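Kcn28 (PDB 6J31) is a GT-B-fold protein of the erythromycin biosynthesis protein CIII-like family, with two Rossmann-like domains, and here holds (2E,2'E)-3,3'-(1,2-phenylene)di(prop-2-enoic acid). Local coordinates at residues Val80-Asp83 with Asp84-Met88. Sequence-based numbering, arbitrary orientation.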
loop_
_atom_site.group_PDB
_atom_site.type_symbol
_atom_site.label_atom_id
_atom_site.label_comp_id
_atom_site.label_asym_id
_atom_site.label_seq_id
_atom_site.Cartn_x
_atom_site.Cartn_y
_atom_site.Cartn_z
ATOM N N VAL A 80 -12.289 0.332 16.136
ATOM C CA VAL A 80 -12.638 1.247 15.052
ATOM C C VAL A 80 -12.878 0.475 13.759
ATOM O O VAL A 80 -13.834 0.748 13.022
ATOM C CB VAL A 80 -11.546 2.318 14.886
ATOM C CG1 VAL A 80 -11.691 3.033 13.549
ATOM C CG2 VAL A 80 -11.611 3.308 16.034
ATOM N N PHE A 81 -12.017 -0.503 13.464
ATOM C CA PHE A 81 -12.198 -1.310 12.261
ATOM C C PHE A 81 -13.491 -2.112 12.322
ATOM O O PHE A 81 -14.238 -2.176 11.338
ATOM C CB PHE A 81 -10.993 -2.230 12.067
ATOM C CG PHE A 81 -9.802 -1.544 11.465
ATOM C CD1 PHE A 81 -9.880 -0.969 10.208
ATOM C CD2 PHE A 81 -8.607 -1.457 12.160
ATOM C CE1 PHE A 81 -8.787 -0.330 9.651
ATOM C CE2 PHE A 81 -7.517 -0.813 11.610
ATOM C CZ PHE A 81 -7.606 -0.251 10.354
ATOM N N LEU A 82 -13.785 -2.717 13.475
ATOM C CA LEU A 82 -15.030 -3.464 13.613
ATOM C C LEU A 82 -16.236 -2.543 13.486
ATOM O O LEU A 82 -17.265 -2.930 12.919
ATOM C CB LEU A 82 -15.045 -4.208 14.949
ATOM C CG LEU A 82 -16.209 -5.172 15.202
ATOM C CD1 LEU A 82 -16.350 -6.171 14.069
ATOM C CD2 LEU A 82 -15.999 -5.904 16.510
ATOM N N ASP A 83 -16.125 -1.312 13.995
ATOM C CA ASP A 83 -17.189 -0.333 13.798
ATOM C C ASP A 83 -17.402 -0.055 12.319
ATOM O O ASP A 83 -18.543 0.057 11.856
ATOM C CB ASP A 83 -16.869 0.968 14.533
ATOM C CG ASP A 83 -17.024 0.851 16.037
ATOM O OD1 ASP A 83 -17.562 -0.171 16.524
ATOM O OD2 ASP A 83 -16.627 1.808 16.734
ATOM N N ASP A 84 -16.311 0.083 11.563
ATOM C CA ASP A 84 -16.436 0.325 10.130
ATOM C C ASP A 84 -17.064 -0.869 9.420
ATOM O O ASP A 84 -17.891 -0.693 8.519
ATOM C CB ASP A 84 -15.071 0.655 9.528
ATOM C CG ASP A 84 -15.171 1.145 8.095
ATOM O OD1 ASP A 84 -15.889 2.140 7.849
ATOM O OD2 ASP A 84 -14.532 0.528 7.214
ATOM N N ALA A 85 -16.683 -2.091 9.807
ATOM C CA ALA A 85 -17.279 -3.274 9.191
ATOM C C ALA A 85 -18.770 -3.358 9.487
ATOM O O ALA A 85 -19.570 -3.673 8.598
ATOM C CB ALA A 85 -16.564 -4.538 9.669
ATOM N N VAL A 86 -19.162 -3.074 10.731
ATOM C CA VAL A 86 -20.575 -3.106 11.100
ATOM C C VAL A 86 -21.353 -2.045 10.329
ATOM O O VAL A 86 -22.488 -2.279 9.899
ATOM C CB VAL A 86 -20.722 -2.940 12.626
ATOM C CG1 VAL A 86 -22.165 -2.681 13.013
ATOM C CG2 VAL A 86 -20.197 -4.174 13.341
ATOM N N GLY A 87 -20.758 -0.861 10.150
ATOM C CA GLY A 87 -21.427 0.202 9.411
ATOM C C GLY A 87 -21.449 -0.012 7.907
ATOM O O GLY A 87 -22.372 0.440 7.221
ATOM N N MET A 88 -20.396 -0.626 7.362
ATOM C CA MET A 88 -20.283 -0.758 5.912
ATOM C C MET A 88 -21.320 -1.721 5.344
ATOM O O MET A 88 -21.950 -1.435 4.319
ATOM C CB MET A 88 -18.873 -1.214 5.537
ATOM C CG MET A 88 -18.567 -1.131 4.056
ATOM S SD MET A 88 -16.995 -1.900 3.623
ATOM C CE MET A 88 -15.839 -0.971 4.623
#
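V86 follows L82 by one helical turn, and the two meet through both backbone and side chain. The amide N of V86 donates to L82 O at 2.9 Å with an N-H...O angle of 162°, while V86 CG2 comes alongside the same oxygen at 3.2 Å. CG2 also lies 4.4 Å from L82 CD1, a loose apolar touch on the side of the turn that faces helix 152-167. Three further bonds of the same i to i+4 kind run beside this one: D84 N to V80 O at 3.0 Å, A85 N to F81 O at 2.9 Å, and G87 N to D83 O, also 2.9 Å. Each acceptor of the turn therefore receives an amide four residues on, and the backbone rather than the side chains carries most of the contact. A85 and D84 add small carbon contacts, D84 CB resting 3.5 Å from F81 O.

The two aspartates leave the helix in different directions. D83 has CG beside its backbone N (chi1 -73°) and pairs through OD1 in a salt bridge with R160 of helix 152-167, whereas D84 has CG anti to N (chi1 -170°) and accepts from the amide of A60 through OD1, tying buried D84 to the loop before the helix. L82 also packs on R160 and F161, and A85 and V86 meet W164, so helix 152-167 covers this side; F81 instead reaches the bound (2E,2'E)-3,3'-(1,2-phenylene)di(prop-2-enoic acid). The arrangement is regular alpha-helix within 74-96, a helix of the N-terminal Rossmann-like domain of a GT-B fold that lends F81 to the ligand pocket.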